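Local structure of DNA repair protein MmcB-related protein (Silicibacter pomeroyi, 3DNX) at residues R18-H23 with W55-K60; E33-A38 with D44-G49; A70-Y75 with D80-A85; G100-D105 with A109-M114. The protein is of unknown function but, as an MmcB-like member of the PDDEXK nuclease-like clan, may take part in DNA repair. All blocks are in the same frame, centred on the assembly; numbering follows the deposited sequence.

Interaction 1: R18-H23 with W55-K60; sequences RGVARH and WVIECK. With NA (sodium ion), chain C.
V20 on helix 12-26 faces I57 and C59 on strand 54-59, and its two methyls divide the work. CG1, placed anti to the backbone N (chi1 173°), comes 4.1 Å from I57 CD1, the two side chains running alongside in opposing senses. V20 CG2 lies 4.3 Å from C59 SG. Both separations are ordinary van der Waals distances, and all three residues are buried. V20 also packs on A85 of strand 81-86, which touches I57 as well, and on A104 of strand 100-104. On the strand's other side the chemistry turns polar. E58 and K60 point away from the helix, and together with D44 they match the spacing of the PD-(D/E)XK signature, consistent with the clan assignment. A sodium ion here is coordinated by C59 O at 2.5 Å, by D65 and by three waters. One of these waters accepts a hydrogen bond from K60 NZ at 2.8 Å. The helix's outward side contrasts with the apolar patch: R18 and R22 are partly exposed, and R18 NH2 lies over the R22 guanidinium, offset toward its rim. R22 NH1 bonds to Y107 O and R18 NH2 to A106 O, while R22 NE forms a salt bridge with D145 of the second subunit.

Interaction 2: E33-A38 with D44-G49; sequences EEFVPA and DVMGLG
E33 pairs with V45 as an antiparallel non-hydrogen-bonded pair, with E33 CG 4.2 Å from V45 CG2 on the same face of the sheet. E33 CA also approaches D44 O at 3.3 Å in a CA-H...O contact. The carboxylate has two ties: OE2 makes a salt bridge with R144 of the second subunit, while OE1 takes a bond from a water at 3.0 Å that gives its other one to D44 O at 2.8 Å. At E34 the chain turns a corner, and E34 N donates to D44 O at 3.1 Å. That bond is nearly straight (164°) but arrives from above the carbonyl plane. E34 and F35 both face V43, which makes a G1 beta bulge. F35 then swings its ring toward selenomethionine M46, CG being anti to the backbone N (chi1 -177°). The selenium sits over one ring face, 3.7 Å from the F35 centroid and 24° off the normal, a Met-aromatic contact displaced toward CE1. This hairpin supplies one of the two edge strands of the sheet within this chain, 30-35; helix 12-26 touches E33 and V45 through A17, helix 122-144 covers F35 and M46 through K131 and F132, and D44 reaches strand 54-59 by bonds to E58 and C59.

Interaction 3: A70-Y75 with D80-A85; sequences AKWQGY and DRYFWA
Y82 projects from strand 81-86 between W72 and Y75, touching both. Its CG is anti to the backbone N (chi1 177°), which carries the ring out between the two. W72 CE3 comes 3.5 Å from Y82 CE2; the planes of the W72 six-membered ring and the Y82 ring are near parallel, yet the rings are slid so far that they barely overlap. Y75 CD1 lies 3.7 Å from Y82 CE1 in a rim-to-rim pair with planes almost parallel. The first torsion of W72 puts CG between the backbone N and the carbonyl carbon (chi1 66°), which turns the indole to the side chains of Y82 and W84. One face of the indole carries Q73 CG; the opposite face receives the edge of W84, whose CZ2 is 3.7 Å from W72 CG, with planes at 60°, an edge-to-face pair. This four-ring aromatic cluster lies within the beta-alpha-beta crossover that runs from strand 54-59 through helix 63-68 to the parallel strand 81-86, and its strand-side members also touch E58 and S99. Y82 OH is buried: it stands 3.6 Å from W72 CB and over one face of W84, with no polar partner in the model. With Y82 cut back to an alanine, a gap between W72 and Y75 is likely to open, and the W84 face would lose the oxygen over it. Y75 is different at its polar end, for its OH is hydrogen-bonded to D69.

Interaction 4: G100-D105 with A109-M114; sequences GLLIAD and AEIVRM
A beta hairpin with a classic bulge joins strand 100-104 to strand 109-113, and the bulge is where V112 and R113 both face L101. L101 O accepts from V112 N at 2.8 Å and from R113 N at 3.2 Å; the first donor is nearly collinear with the carbonyl, the second lies in its plane on a lone pair. L101 N returns a bond to R113 O at 2.8 Å. Beyond the bulge, I103 and E110 form a regular hydrogen-bonded pair, I103 N to E110 O at 3.0 Å and E110 N to I103 O at 2.9 Å. Side chains sort by face. L101 CG packs 3.7 Å from V112 CG2, and L101 CB lies over the centre of the R113 guanidinium, which the bend at chi3 (79°) carries across to the neighbouring strand while its NE bonds to S99 O. On the other face, L102 CG meets I111 CG1 at 3.9 Å and A104 CB meets A109 CB at 3.7 Å; L102 also packs on F83 of strand 81-86. With a glycine here instead of L102, I111 would probably lose its cross-strand partner and a gap would open beside F83. The hairpin closes one end of the sheet: strand 81-86 binds the inner strand through its backbone, helix 12-26 covers A104 with L16 and V20 and A109 with H23, and loop residues A92 and L95 touch L101 from the opposite side.

All four contacts share one mixed sheet. Interactions 1 and 2 meet through I57 N and V45 O, 2.9 Å apart, and interactions 1 and 3 through E58 O and A85 N at 2.8 Å. Interactions 3 and 4 join at W84 O and L102 N, also 2.8 Å. Interaction 4 returns to helix 12-26, where V20 CG2 lies 4.0 Å from A104 CB. The sheet's two ends stay apart: the centres of interactions 2 and 4 are about 17 Å from each other. The sodium bound by C59 O lies about 4 Å from the D44 side chain of interaction 2 and about 8 Å from the W84 side chain of interaction 3 (nearest atoms). Interactions 1 and 2 also touch the second subunit.

Interaction 1: R18-H23 with W55-K60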
# COMPACT_ATOMS: atom_id res chain seq x y z
N ARG A 18 11.73 12.35 0.42
CA ARG A 18 12.19 11.50 1.54
C ARG A 18 11.91 12.11 2.86
O ARG A 18 11.35 11.45 3.74
CB ARG A 18 13.69 11.19 1.40
CG ARG A 18 14.24 10.10 2.34
CD ARG A 18 15.72 10.05 1.97
NE ARG A 18 16.49 8.98 2.53
CZ ARG A 18 17.39 9.11 3.50
NH1 ARG A 18 18.06 8.04 3.89
NH2 ARG A 18 17.61 10.29 4.10
N GLY A 19 12.22 13.40 3.00
CA GLY A 19 11.96 14.12 4.24
C GLY A 19 10.51 14.29 4.52
O GLY A 19 10.05 14.07 5.65
N VAL A 20 9.73 14.55 3.46
CA VAL A 20 8.29 14.63 3.62
C VAL A 20 7.69 13.31 4.14
O VAL A 20 6.85 13.32 5.09
CB VAL A 20 7.58 15.08 2.28
CG1 VAL A 20 6.08 14.98 2.43
CG2 VAL A 20 8.00 16.52 1.90
N ALA A 21 8.09 12.20 3.51
CA ALA A 21 7.62 10.86 3.88
C ALA A 21 7.96 10.51 5.35
O ALA A 21 7.12 9.92 6.06
CB ALA A 21 8.16 9.83 2.94
N ARG A 22 9.17 10.84 5.78
CA ARG A 22 9.60 10.63 7.20
C ARG A 22 8.66 11.36 8.10
O ARG A 22 8.18 10.80 9.09
CB ARG A 22 11.02 11.09 7.44
CG ARG A 22 12.04 10.23 6.83
CD ARG A 22 13.44 10.81 6.96
NE ARG A 22 14.45 9.81 6.65
CZ ARG A 22 15.65 9.73 7.21
NH1 ARG A 22 16.08 10.64 8.08
NH2 ARG A 22 16.46 8.76 6.87
N HIS A 23 8.38 12.64 7.77
CA HIS A 23 7.58 13.48 8.65
C HIS A 23 6.12 13.06 8.70
O HIS A 23 5.51 13.02 9.78
CB HIS A 23 7.71 14.98 8.24
CG HIS A 23 7.06 15.92 9.21
ND1 HIS A 23 7.46 16.01 10.52
CD2 HIS A 23 5.99 16.74 9.08
CE1 HIS A 23 6.71 16.89 11.14
NE2 HIS A 23 5.81 17.34 10.29
N TRP A 55 -3.74 13.90 1.05
CA TRP A 55 -2.88 15.06 0.87
C TRP A 55 -2.03 14.88 -0.36
O TRP A 55 -1.51 13.81 -0.63
CB TRP A 55 -1.95 15.20 2.06
CG TRP A 55 -2.60 15.63 3.33
CD1 TRP A 55 -3.93 15.69 3.61
CD2 TRP A 55 -1.92 16.02 4.52
NE1 TRP A 55 -4.13 16.07 4.92
CE2 TRP A 55 -2.90 16.30 5.50
CE3 TRP A 55 -0.59 16.13 4.87
CZ2 TRP A 55 -2.59 16.71 6.78
CZ3 TRP A 55 -0.28 16.57 6.17
CH2 TRP A 55 -1.28 16.84 7.09
N VAL A 56 -1.91 15.93 -1.15
CA VAL A 56 -0.99 15.98 -2.25
C VAL A 56 0.10 16.97 -1.85
O VAL A 56 -0.19 18.12 -1.40
CB VAL A 56 -1.68 16.42 -3.55
CG1 VAL A 56 -0.66 16.99 -4.57
CG2 VAL A 56 -2.53 15.25 -4.10
N ILE A 57 1.34 16.54 -2.00
CA ILE A 57 2.50 17.38 -1.74
C ILE A 57 3.37 17.42 -2.98
O ILE A 57 3.89 16.38 -3.42
CB ILE A 57 3.32 16.91 -0.52
CG1 ILE A 57 2.45 16.86 0.72
CG2 ILE A 57 4.54 17.82 -0.24
CD1 ILE A 57 2.17 15.47 1.16
N GLU A 58 3.52 18.62 -3.53
CA GLU A 58 4.40 18.85 -4.63
C GLU A 58 5.74 19.38 -4.12
O GLU A 58 5.79 20.49 -3.51
CB GLU A 58 3.77 19.86 -5.61
CG GLU A 58 2.65 19.30 -6.43
CD GLU A 58 3.13 18.24 -7.39
OE1 GLU A 58 3.69 18.60 -8.44
OE2 GLU A 58 2.93 17.04 -7.10
N CYS A 59 6.79 18.66 -4.46
CA CYS A 59 8.13 18.90 -3.99
C CYS A 59 8.89 19.67 -5.05
O CYS A 59 9.30 19.12 -6.05
CB CYS A 59 8.83 17.57 -3.66
SG CYS A 59 7.97 16.64 -2.37
N LYS A 60 9.08 20.97 -4.83
CA LYS A 60 9.78 21.79 -5.82
C LYS A 60 11.20 22.11 -5.35
O LYS A 60 11.41 22.74 -4.33
CB LYS A 60 8.98 23.05 -6.09
CG LYS A 60 7.58 22.76 -6.59
CD LYS A 60 7.68 22.02 -7.92
CE LYS A 60 6.37 21.64 -8.47
NZ LYS A 60 6.49 20.90 -9.78
NA NA C . 9.84 18.32 -8.38
O HOH W 1 7.55 18.47 -8.82
O HOH W 2 9.97 16.24 -7.58
O HOH W 3 10.20 18.14 -10.66

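Interaction 2: E33-A38 with D44-G49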
# COMPACT_ATOMS: atom_id res chain seq x y z
N GLU A 33 5.18 7.81 -3.55
CA GLU A 33 5.72 8.76 -4.47
C GLU A 33 5.26 8.54 -5.92
O GLU A 33 4.95 7.42 -6.35
CB GLU A 33 7.25 8.72 -4.42
CG GLU A 33 7.88 9.36 -3.23
CD GLU A 33 9.42 9.49 -3.38
OE1 GLU A 33 9.92 10.00 -4.45
OE2 GLU A 33 10.13 9.11 -2.43
N GLU A 34 5.24 9.64 -6.67
CA GLU A 34 4.91 9.61 -8.10
C GLU A 34 3.57 8.94 -8.34
O GLU A 34 3.45 8.02 -9.11
CB GLU A 34 6.02 8.90 -8.86
CG GLU A 34 7.36 9.51 -8.56
CD GLU A 34 8.46 8.96 -9.42
OE1 GLU A 34 8.53 7.72 -9.57
OE2 GLU A 34 9.26 9.77 -9.93
N PHE A 35 2.56 9.43 -7.65
CA PHE A 35 1.24 8.90 -7.73
C PHE A 35 0.38 9.50 -8.86
O PHE A 35 0.34 10.73 -9.03
CB PHE A 35 0.53 9.18 -6.43
CG PHE A 35 -0.82 8.61 -6.38
CD1 PHE A 35 -1.92 9.44 -6.48
CD2 PHE A 35 -1.01 7.24 -6.29
CE1 PHE A 35 -3.19 8.93 -6.43
CE2 PHE A 35 -2.29 6.74 -6.26
CZ PHE A 35 -3.38 7.58 -6.32
N VAL A 36 -0.34 8.65 -9.56
CA VAL A 36 -1.18 9.05 -10.72
C VAL A 36 -2.66 9.01 -10.36
O VAL A 36 -3.29 7.94 -10.35
CB VAL A 36 -0.93 8.17 -11.94
CG1 VAL A 36 -1.90 8.54 -13.08
CG2 VAL A 36 0.50 8.29 -12.40
N PRO A 37 -3.25 10.18 -10.05
CA PRO A 37 -4.68 10.21 -9.70
C PRO A 37 -5.64 10.11 -10.89
O PRO A 37 -6.81 9.76 -10.72
CB PRO A 37 -4.82 11.54 -8.96
CG PRO A 37 -3.73 12.42 -9.54
CD PRO A 37 -2.62 11.51 -9.97
N ALA A 38 -5.14 10.42 -12.09
CA ALA A 38 -5.94 10.43 -13.30
C ALA A 38 -4.96 10.55 -14.45
O ALA A 38 -3.83 11.02 -14.26
CB ALA A 38 -6.93 11.62 -13.32
N ASP A 44 3.91 14.35 -6.74
CA ASP A 44 5.23 13.96 -6.20
C ASP A 44 5.12 13.08 -4.95
O ASP A 44 5.80 12.06 -4.86
CB ASP A 44 6.04 15.22 -5.88
CG ASP A 44 6.37 16.03 -7.13
OD1 ASP A 44 6.42 15.44 -8.24
OD2 ASP A 44 6.59 17.25 -6.97
N VAL A 45 4.26 13.48 -4.02
CA VAL A 45 3.94 12.65 -2.87
C VAL A 45 2.43 12.70 -2.65
O VAL A 45 1.82 13.77 -2.64
CB VAL A 45 4.68 13.10 -1.60
CG1 VAL A 45 4.23 12.26 -0.37
CG2 VAL A 45 6.19 12.97 -1.79
N MSE A 46 1.84 11.51 -2.47
CA MSE A 46 0.49 11.42 -1.92
C MSE A 46 0.57 10.92 -0.50
O MSE A 46 1.22 9.91 -0.26
CB MSE A 46 -0.41 10.52 -2.77
CG MSE A 46 -1.87 10.47 -2.18
SE MSE A 46 -3.17 9.44 -3.10
CE MSE A 46 -4.20 8.69 -1.57
N GLY A 47 -0.10 11.63 0.41
CA GLY A 47 -0.20 11.21 1.81
C GLY A 47 -1.59 10.70 2.12
O GLY A 47 -2.59 11.27 1.63
N LEU A 48 -1.67 9.62 2.92
CA LEU A 48 -2.91 9.04 3.35
C LEU A 48 -2.96 9.00 4.88
O LEU A 48 -2.08 8.39 5.54
CB LEU A 48 -3.09 7.64 2.77
CG LEU A 48 -4.30 6.85 3.22
CD1 LEU A 48 -5.60 7.55 2.79
CD2 LEU A 48 -4.23 5.36 2.71
N GLY A 49 -3.97 9.66 5.40
CA GLY A 49 -4.20 9.82 6.85
C GLY A 49 -4.93 8.64 7.44
O GLY A 49 -5.50 7.80 6.69
O HOH W 4 8.43 12.17 -5.80

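Interaction 3: A70-Y75 with D80-A85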
# COMPACT_ATOMS: atom_id res chain seq x y z
N ALA A 70 2.73 25.04 -13.43
CA ALA A 70 1.73 26.12 -13.65
C ALA A 70 0.25 25.68 -13.55
O ALA A 70 -0.60 26.46 -13.11
CB ALA A 70 1.97 26.79 -15.00
N LYS A 71 -0.04 24.44 -13.91
CA LYS A 71 -1.41 23.89 -13.82
C LYS A 71 -1.70 23.22 -12.45
O LYS A 71 -2.59 22.38 -12.37
CB LYS A 71 -1.68 22.88 -14.96
CG LYS A 71 -1.31 23.34 -16.37
CD LYS A 71 -2.12 24.57 -16.84
CE LYS A 71 -1.77 24.95 -18.28
NZ LYS A 71 -2.90 25.56 -19.06
N TRP A 72 -0.97 23.63 -11.40
CA TRP A 72 -1.07 23.02 -10.06
C TRP A 72 -2.49 23.08 -9.49
O TRP A 72 -2.86 22.24 -8.68
CB TRP A 72 -0.10 23.69 -9.04
CG TRP A 72 -0.44 25.11 -8.74
CD1 TRP A 72 -0.04 26.22 -9.44
CD2 TRP A 72 -1.29 25.58 -7.69
NE1 TRP A 72 -0.62 27.36 -8.90
CE2 TRP A 72 -1.39 27.00 -7.82
CE3 TRP A 72 -2.02 24.95 -6.68
CZ2 TRP A 72 -2.17 27.78 -6.97
CZ3 TRP A 72 -2.79 25.74 -5.82
CH2 TRP A 72 -2.85 27.14 -5.96
N GLN A 73 -3.26 24.09 -9.86
CA GLN A 73 -4.64 24.14 -9.39
C GLN A 73 -5.44 22.88 -9.80
O GLN A 73 -6.40 22.54 -9.12
CB GLN A 73 -5.34 25.42 -9.80
CG GLN A 73 -5.06 26.53 -8.80
CD GLN A 73 -5.18 27.89 -9.40
OE1 GLN A 73 -6.06 28.67 -9.04
NE2 GLN A 73 -4.28 28.20 -10.33
N GLY A 74 -5.00 22.19 -10.85
CA GLY A 74 -5.59 20.92 -11.27
C GLY A 74 -5.41 19.77 -10.30
O GLY A 74 -6.16 18.77 -10.38
N TYR A 75 -4.43 19.88 -9.41
CA TYR A 75 -4.28 18.89 -8.36
C TYR A 75 -5.33 18.99 -7.26
O TYR A 75 -5.57 18.02 -6.54
CB TYR A 75 -2.91 18.97 -7.69
CG TYR A 75 -1.71 18.77 -8.56
CD1 TYR A 75 -0.73 19.76 -8.66
CD2 TYR A 75 -1.51 17.58 -9.27
CE1 TYR A 75 0.40 19.59 -9.42
CE2 TYR A 75 -0.35 17.40 -10.06
CZ TYR A 75 0.59 18.41 -10.14
OH TYR A 75 1.73 18.28 -10.89
N ASP A 80 -7.81 16.29 -0.29
CA ASP A 80 -8.44 17.06 0.75
C ASP A 80 -7.60 18.29 1.06
O ASP A 80 -8.16 19.35 1.31
CB ASP A 80 -8.60 16.23 2.02
CG ASP A 80 -9.47 15.04 1.83
OD1 ASP A 80 -10.61 15.18 1.31
OD2 ASP A 80 -9.05 13.97 2.23
N ARG A 81 -6.27 18.15 1.04
CA ARG A 81 -5.34 19.24 1.32
C ARG A 81 -4.17 19.16 0.34
O ARG A 81 -3.68 18.08 0.05
CB ARG A 81 -4.81 19.18 2.74
CG ARG A 81 -5.89 19.30 3.81
CD ARG A 81 -5.27 19.51 5.17
NE ARG A 81 -6.18 19.18 6.26
CZ ARG A 81 -6.74 20.04 7.10
NH1 ARG A 81 -7.55 19.59 8.05
NH2 ARG A 81 -6.49 21.32 7.05
N TYR A 82 -3.79 20.31 -0.19
CA TYR A 82 -2.68 20.50 -1.14
C TYR A 82 -1.57 21.35 -0.53
O TYR A 82 -1.82 22.46 0.03
CB TYR A 82 -3.19 21.18 -2.42
CG TYR A 82 -2.08 21.45 -3.38
CD1 TYR A 82 -1.66 20.48 -4.25
CD2 TYR A 82 -1.45 22.70 -3.42
CE1 TYR A 82 -0.60 20.71 -5.13
CE2 TYR A 82 -0.39 22.94 -4.27
CZ TYR A 82 -0.00 21.94 -5.15
OH TYR A 82 1.03 22.15 -6.02
N PHE A 83 -0.34 20.83 -0.62
CA PHE A 83 0.87 21.45 -0.04
C PHE A 83 1.97 21.53 -1.07
O PHE A 83 2.10 20.65 -1.96
CB PHE A 83 1.50 20.64 1.09
CG PHE A 83 0.59 20.37 2.26
CD1 PHE A 83 0.75 21.04 3.46
CD2 PHE A 83 -0.40 19.40 2.16
CE1 PHE A 83 -0.08 20.76 4.55
CE2 PHE A 83 -1.22 19.11 3.23
CZ PHE A 83 -1.07 19.80 4.42
N TRP A 84 2.78 22.58 -0.91
CA TRP A 84 4.12 22.64 -1.48
C TRP A 84 5.13 22.14 -0.46
O TRP A 84 4.90 22.29 0.73
CB TRP A 84 4.48 24.04 -1.90
CG TRP A 84 3.51 24.67 -2.84
CD1 TRP A 84 2.47 25.46 -2.50
CD2 TRP A 84 3.48 24.54 -4.27
NE1 TRP A 84 1.80 25.86 -3.64
CE2 TRP A 84 2.39 25.28 -4.73
CE3 TRP A 84 4.29 23.87 -5.20
CZ2 TRP A 84 2.09 25.39 -6.08
CZ3 TRP A 84 3.97 23.95 -6.53
CH2 TRP A 84 2.89 24.69 -6.96
N ALA A 85 6.21 21.53 -0.93
CA ALA A 85 7.37 21.18 -0.09
C ALA A 85 8.62 21.72 -0.81
O ALA A 85 8.85 21.41 -1.96
CB ALA A 85 7.48 19.67 0.16

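Interaction 4: G100-D105 with A109-M114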
# COMPACT_ATOMS: atom_id res chain seq x y z
N GLY A 100 -0.92 24.96 1.38
CA GLY A 100 -0.11 24.52 2.50
C GLY A 100 1.37 24.53 2.14
O GLY A 100 1.73 24.62 0.97
N LEU A 101 2.23 24.49 3.18
CA LEU A 101 3.65 24.58 2.95
C LEU A 101 4.44 23.79 3.95
O LEU A 101 4.28 23.96 5.18
CB LEU A 101 4.11 26.07 2.97
CG LEU A 101 5.62 26.37 2.72
CD1 LEU A 101 6.09 25.92 1.33
CD2 LEU A 101 5.94 27.91 2.90
N LEU A 102 5.36 22.97 3.44
CA LEU A 102 6.35 22.31 4.25
C LEU A 102 7.71 22.79 3.85
O LEU A 102 7.97 23.02 2.66
CB LEU A 102 6.34 20.76 4.09
CG LEU A 102 5.16 19.96 4.63
CD1 LEU A 102 4.03 20.02 3.65
CD2 LEU A 102 5.55 18.55 4.86
N ILE A 103 8.58 22.94 4.83
CA ILE A 103 10.00 23.08 4.56
C ILE A 103 10.67 21.73 4.84
O ILE A 103 10.49 21.17 5.92
CB ILE A 103 10.65 24.18 5.43
CG1 ILE A 103 9.89 25.52 5.36
CG2 ILE A 103 12.12 24.33 5.08
CD1 ILE A 103 9.93 26.17 4.03
N ALA A 104 11.42 21.22 3.87
CA ALA A 104 11.90 19.85 3.88
C ALA A 104 13.36 19.78 3.42
O ALA A 104 13.89 20.74 2.81
CB ALA A 104 11.01 18.96 2.98
N ASP A 105 13.99 18.66 3.76
CA ASP A 105 15.26 18.22 3.15
C ASP A 105 15.25 16.70 3.10
O ASP A 105 14.20 16.13 3.30
CB ASP A 105 16.51 18.79 3.86
CG ASP A 105 16.65 18.34 5.33
OD1 ASP A 105 16.02 17.38 5.81
OD2 ASP A 105 17.46 18.97 6.03
N ALA A 109 11.08 17.06 7.66
CA ALA A 109 10.26 18.14 7.16
C ALA A 109 9.42 18.73 8.27
O ALA A 109 9.25 18.14 9.34
CB ALA A 109 9.39 17.67 6.02
N GLU A 110 8.92 19.95 8.06
CA GLU A 110 7.94 20.55 8.99
C GLU A 110 6.86 21.29 8.24
O GLU A 110 7.13 21.93 7.24
CB GLU A 110 8.62 21.47 10.01
CG GLU A 110 9.36 22.65 9.38
CD GLU A 110 10.14 23.51 10.37
OE1 GLU A 110 10.17 23.22 11.57
OE2 GLU A 110 10.77 24.51 9.92
N ILE A 111 5.64 21.25 8.71
CA ILE A 111 4.57 22.01 8.09
C ILE A 111 4.68 23.41 8.72
O ILE A 111 4.68 23.55 9.95
CB ILE A 111 3.20 21.43 8.41
CG1 ILE A 111 3.08 19.99 7.87
CG2 ILE A 111 2.09 22.36 7.90
CD1 ILE A 111 1.80 19.34 8.22
N VAL A 112 4.86 24.42 7.90
CA VAL A 112 4.91 25.79 8.42
C VAL A 112 3.59 26.52 8.17
O VAL A 112 3.32 27.55 8.78
CB VAL A 112 6.14 26.56 7.90
CG1 VAL A 112 7.44 25.97 8.55
CG2 VAL A 112 6.21 26.56 6.40
N ARG A 113 2.80 25.99 7.24
CA ARG A 113 1.48 26.49 6.91
C ARG A 113 0.55 25.34 6.51
O ARG A 113 0.80 24.63 5.53
CB ARG A 113 1.61 27.51 5.75
CG ARG A 113 0.36 28.23 5.43
CD ARG A 113 0.67 29.43 4.55
NE ARG A 113 0.87 29.08 3.17
CZ ARG A 113 1.80 29.60 2.36
NH1 ARG A 113 1.85 29.21 1.09
NH2 ARG A 113 2.67 30.50 2.80
N MSE A 114 -0.51 25.16 7.29
CA MSE A 114 -1.42 24.03 7.11
C MSE A 114 -2.29 24.36 5.92
O MSE A 114 -2.74 25.50 5.80
CB MSE A 114 -2.23 23.81 8.39
CG MSE A 114 -3.25 22.75 8.32
SE MSE A 114 -2.54 21.01 7.82
CE MSE A 114 -1.36 20.64 9.31